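Local coordinates for ABC-type transport system, molybdenum-specific extracellular solute-binding protein (PDB 4KD5), which probably binds molybdate, and perhaps tungstate, outside the cell and delivers the oxyanion to its membrane ABC transporter for import, at the interface of chains A and B and the interface of chains A and C. Residues are numbered along the deposited sequence; one frame, centred on the assembly and turned at random. Chains: chain A/B/C, ABC-type transport system, molybdenum-specific extracellular solute-binding protein.

Contact 1: the interface of chains A and B. Residues chain A 51-52; chain B 45, 49.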
loop_
_atom_site.group_PDB
_atom_site.type_symbol
_atom_site.label_atom_id
_atom_site.label_comp_id
_atom_site.label_asym_id
_atom_site.label_seq_id
_atom_site.Cartn_x
_atom_site.Cartn_y
_atom_site.Cartn_z
ATOM N N GLU A 51 10.550 20.108 -7.781
ATOM C CA GLU A 51 10.060 20.717 -9.014
ATOM C C GLU A 51 10.909 20.322 -10.220
ATOM O O GLU A 51 10.420 20.318 -11.345
ATOM C CB GLU A 51 9.996 22.247 -8.879
ATOM C CG GLU A 51 8.885 22.768 -7.974
ATOM C CD GLU A 51 9.029 24.249 -7.648
ATOM O OE1 GLU A 51 10.170 24.708 -7.433
ATOM O OE2 GLU A 51 8.000 24.958 -7.600
ATOM N N GLN A 52 12.180 20.004 -9.982
ATOM C CA GLN A 52 13.084 19.568 -11.045
ATOM C C GLN A 52 12.879 18.087 -11.357
ATOM O O GLN A 52 13.272 17.609 -12.421
ATOM C CB GLN A 52 14.549 19.832 -10.665
ATOM C CG GLN A 52 14.916 21.310 -10.562
ATOM C CD GLN A 52 16.279 21.549 -9.933
ATOM O OE1 GLN A 52 17.110 20.645 -9.855
ATOM N NE2 GLN A 52 16.510 22.776 -9.477
ATOM N N SER B 45 10.308 24.497 -14.066
ATOM C CA SER B 45 11.587 23.936 -13.645
ATOM C C SER B 45 12.179 23.016 -14.705
ATOM O O SER B 45 13.397 22.917 -14.837
ATOM C CB SER B 45 11.442 23.193 -12.316
ATOM O OG SER B 45 11.088 24.076 -11.271
ATOM N N GLN B 49 15.926 23.376 -16.703
ATOM C CA GLN B 49 16.852 22.278 -16.948
ATOM C C GLN B 49 17.219 22.209 -18.426
ATOM O O GLN B 49 18.390 22.092 -18.774
ATOM C CB GLN B 49 16.261 20.949 -16.467
ATOM C CG GLN B 49 15.958 20.904 -14.972
ATOM C CD GLN B 49 17.179 21.170 -14.104
ATOM O OE1 GLN B 49 17.124 21.963 -13.162
ATOM N NE2 GLN B 49 18.282 20.498 -14.412
#
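A small patch of the interface between two copies of one protein, not an exact two-fold, joins A:Glu51 and A:Gln52 to B:Ser45 and B:Gln49; it helps hold chains A and B together in the deposited assembly, which may or may not be a pairing used in the cell. The four residues bury 135 Å² in sum, most of it on the two glutamines. Their side chains cross at about a right angle, with the amide planes 33° apart. OE1 of the B:Gln49 amide lies over the face of the A:Gln52 amide, 3.4 Å from its carbon CD; the same oxygen is 3.6 Å from A:Gln52 OE1 and 3.8 Å from A:Gln52 NE2, as expected of an atom above the middle of the group. A bend at chi2 (-58°) in B:Gln49 turns its amide onto that face, while A:Gln52 is extended beyond CG. Beside this pair, B:Ser45 lays its CB and hydroxyl against the root of A:Glu51, CB of A:Glu51 to CB of B:Ser45 being 3.8 Å; the A:Glu51 carboxylate stays farther off, OE1 being 4.0 Å from B:Ser45 OG. In the fold, chain A contributes the C-terminal end of helix 43-52, and chain B the side of helix 43-51 that carries residues 45 and 49, one turn apart.

Contact 2: the interface of chains A and B. Residues chain A 51, 73, 75; chain B 41-42, 45.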
loop_
_atom_site.group_PDB
_atom_site.type_symbol
_atom_site.label_atom_id
_atom_site.label_comp_id
_atom_site.label_asym_id
_atom_site.label_seq_id
_atom_site.Cartn_x
_atom_site.Cartn_y
_atom_site.Cartn_z
ATOM N N GLU A 51 10.550 20.108 -7.781
ATOM C CA GLU A 51 10.060 20.717 -9.014
ATOM C C GLU A 51 10.909 20.322 -10.220
ATOM O O GLU A 51 10.420 20.318 -11.345
ATOM C CB GLU A 51 9.996 22.247 -8.879
ATOM C CG GLU A 51 8.885 22.768 -7.974
ATOM C CD GLU A 51 9.029 24.249 -7.648
ATOM O OE1 GLU A 51 10.170 24.708 -7.433
ATOM O OE2 GLU A 51 8.000 24.958 -7.600
ATOM N N GLU A 73 1.295 23.005 -8.588
ATOM C CA GLU A 73 1.964 22.398 -9.732
ATOM C C GLU A 73 1.717 20.888 -9.765
ATOM O O GLU A 73 2.303 20.172 -10.579
ATOM C CB GLU A 73 3.466 22.704 -9.691
ATOM C CG GLU A 73 3.804 24.196 -9.650
ATOM C CD GLU A 73 5.212 24.466 -9.137
ATOM O OE1 GLU A 73 5.784 23.575 -8.477
ATOM O OE2 GLU A 73 5.743 25.568 -9.392
ATOM N N LEU A 75 2.541 18.370 -7.803
ATOM C CA LEU A 75 3.685 17.511 -7.532
ATOM C C LEU A 75 3.491 16.737 -6.229
ATOM O O LEU A 75 4.394 16.027 -5.778
ATOM C CB LEU A 75 4.972 18.335 -7.482
ATOM C CG LEU A 75 5.367 19.048 -8.777
ATOM C CD1 LEU A 75 6.570 19.947 -8.567
ATOM C CD2 LEU A 75 5.664 18.045 -9.871
ATOM N N GLY B 41 7.992 17.117 -13.257
ATOM C CA GLY B 41 8.273 18.313 -12.487
ATOM C C GLY B 41 7.341 19.440 -12.878
ATOM O O GLY B 41 6.455 19.259 -13.717
ATOM N N ALA B 42 7.525 20.604 -12.261
ATOM C CA ALA B 42 6.812 21.806 -12.686
ATOM C C ALA B 42 7.346 22.218 -14.051
ATOM O O ALA B 42 8.553 22.144 -14.294
ATOM C CB ALA B 42 7.019 22.915 -11.694
ATOM N N SER B 45 10.308 24.497 -14.066
ATOM C CA SER B 45 11.587 23.936 -13.645
ATOM C C SER B 45 12.179 23.016 -14.705
ATOM O O SER B 45 13.397 22.917 -14.837
ATOM C CB SER B 45 11.442 23.193 -12.316
ATOM O OG SER B 45 11.088 24.076 -11.271
#
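B:Ala42 pushes its methyl group against the flat carboxylate of A:Glu73, approaching over the face and not at an edge. The evidence is the near equality of three separations: B:Ala42 CB is 3.5 Å from A:Glu73 CD, 3.5 Å from A:Glu73 OE1 and 3.7 Å from A:Glu73 OE2. The glutamate reaches this position because its chain is extended beyond CG (chi2 160°), which carries the carboxylate forward from the loop across the methyl. The aliphatic stem of A:Glu51 flanks the same methyl from another direction, its CG standing 4.2 Å from B:Ala42 CB. Towards the end of strand 34-41, A:Leu75 directs one branch, CD2, at the backbone of B:Gly41, with 3.7 Å to the CA of that glycine; the other branch, CD1, faces the B:Ala42 amide at 3.9 Å from its N. The glycine, with no side chain, lets the leucine methyl meet the main chain directly. B:Ala42 thus hides 57 Å² against surroundings of mixed character, part carboxylate face, part hydrocarbon. A weak polar link is also present: the backbone amide N of B:Ala42 donates to the carbonyl O of A:Glu51 over 3.0 Å, but the angle at the hydrogen is a bent 132°.

Contact 3: the interface of chains A and C. Residues chain A 30-33; chain C 210, 213, 217.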
loop_
_atom_site.group_PDB
_atom_site.type_symbol
_atom_site.label_atom_id
_atom_site.label_comp_id
_atom_site.label_asym_id
_atom_site.label_seq_id
_atom_site.Cartn_x
_atom_site.Cartn_y
_atom_site.Cartn_z
ATOM N N VAL A 30 9.323 -1.390 13.999
ATOM C CA VAL A 30 7.951 -1.747 13.626
ATOM C C VAL A 30 7.801 -2.082 12.137
ATOM O O VAL A 30 6.716 -2.433 11.681
ATOM C CB VAL A 30 6.943 -0.641 14.021
ATOM C CG1 VAL A 30 6.857 -0.513 15.531
ATOM C CG2 VAL A 30 7.351 0.687 13.406
ATOM N N ASP A 31 8.897 -1.969 11.391
ATOM C CA ASP A 31 8.912 -2.302 9.964
ATOM C C ASP A 31 10.345 -2.508 9.473
ATOM O O ASP A 31 11.010 -1.551 9.078
ATOM C CB ASP A 31 8.239 -1.190 9.149
ATOM C CG ASP A 31 7.805 -1.653 7.769
ATOM O OD1 ASP A 31 6.803 -1.118 7.255
ATOM O OD2 ASP A 31 8.454 -2.557 7.202
ATOM N N SER A 32 10.814 -3.753 9.505
ATOM C CA SER A 32 12.177 -4.087 9.088
ATOM C C SER A 32 12.423 -3.872 7.597
ATOM O O SER A 32 13.566 -3.750 7.160
ATOM C CB SER A 32 12.506 -5.538 9.453
ATOM O OG SER A 32 12.448 -5.748 10.845
ATOM N N ASN A 33 11.348 -3.826 6.820
ATOM C CA ASN A 33 11.454 -3.812 5.362
ATOM C C ASN A 33 11.720 -2.449 4.722
ATOM O O ASN A 33 11.903 -2.361 3.509
ATOM C CB ASN A 33 10.210 -4.441 4.736
ATOM C CG ASN A 33 10.425 -5.885 4.340
ATOM O OD1 ASN A 33 10.357 -6.232 3.160
ATOM N ND2 ASN A 33 10.696 -6.737 5.325
ATOM N N LYS C 210 1.427 -4.355 5.364
ATOM C CA LYS C 210 2.008 -3.455 6.353
ATOM C C LYS C 210 1.826 -3.982 7.777
ATOM O O LYS C 210 2.761 -3.965 8.574
ATOM C CB LYS C 210 1.388 -2.060 6.208
ATOM C CG LYS C 210 1.445 -1.197 7.454
ATOM C CD LYS C 210 2.851 -0.719 7.787
ATOM C CE LYS C 210 2.797 0.268 8.936
ATOM N NZ LYS C 210 4.147 0.762 9.296
ATOM N N GLU C 213 3.983 -7.033 8.430
ATOM C CA GLU C 213 5.344 -6.580 8.688
ATOM C C GLU C 213 5.554 -6.151 10.138
ATOM O O GLU C 213 6.645 -6.303 10.674
ATOM C CB GLU C 213 5.744 -5.455 7.726
ATOM C CG GLU C 213 6.529 -5.930 6.512
ATOM C CD GLU C 213 7.755 -6.748 6.888
ATOM O OE1 GLU C 213 8.383 -6.453 7.930
ATOM O OE2 GLU C 213 8.087 -7.694 6.142
ATOM N N SER C 217 8.106 -7.872 12.752
ATOM C CA SER C 217 9.139 -6.939 13.201
ATOM C C SER C 217 9.476 -7.087 14.679
ATOM O O SER C 217 8.726 -7.711 15.431
ATOM C CB SER C 217 8.719 -5.507 12.895
ATOM O OG SER C 217 8.523 -5.353 11.506
HETATM O O HOH W 1 4.724 -1.904 10.386
#
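This is part of a two-fold symmetric interface between copies A and C, in which the loop segment A:Asp31 to A:Asn33 docks on C:Glu213 and C:Ser217; the two-fold axis repeats this patch with A and C swapped, so it counts twice in joining the pair. The loop meets C:Ser217 through its backbone: the amide N of A:Ser32 donates weakly to C:Ser217 OG over 3.4 Å. With CG anti to the backbone N (chi1 -161°), A:Asp31 faces C:Lys210 and C:Glu213. Its OD1 lies 3.8 Å from C:Lys210 NZ, a loose salt bridge between side chains that cross obliquely; the lysine bends at chi2 to bring its amine towards A:Asp31, whose negative charge it may partly offset. OD2 is held within the loop by the backbone N of A:Asn33 at 3.2 Å, on the anti side and 18° out of the carboxylate plane. The carboxylates of A:Asp31 and C:Glu213 are nearly parallel, 7° apart, but offset, with OD2 4.0 Å from C:Glu213 OE1. C:Glu213 OE2 sits over the face of the A:Asn33 amide, 2.9 Å from ND2, whose hydrogens lie in the amide plane, making this a close polar contact rather than a hydrogen bond. A water lies 2.9 Å from C:Lys210 NZ and 2.4 Å from A:Val30 O, the latter unusually short and read with caution. For the protein, the site ties the loop before strand 34-41 to helix 205-215 of a partner, in an association that may be confined to the crystal.

Contacts 1 and 2 are neighbouring pieces of one A-B interface, their C-alpha centres about 6 Å apart; they share A:Glu51 and B:Ser45, from helix 43-52 of chain A and 43-51 of chain B. Contact 3 belongs to the A-C interface, its centre about 34 Å from that of contact 1 and 32 Å from that of contact 2, so chain A meets its two partners through separate surfaces. The loop before strand 34-41, from chain A, serves contact 3; the strand's last residue, from chain B, serves contact 2. B:Ala42 precedes B:Ser43, a likely molybdate-binding residue, in sequence; the pairing may or may not influence that site.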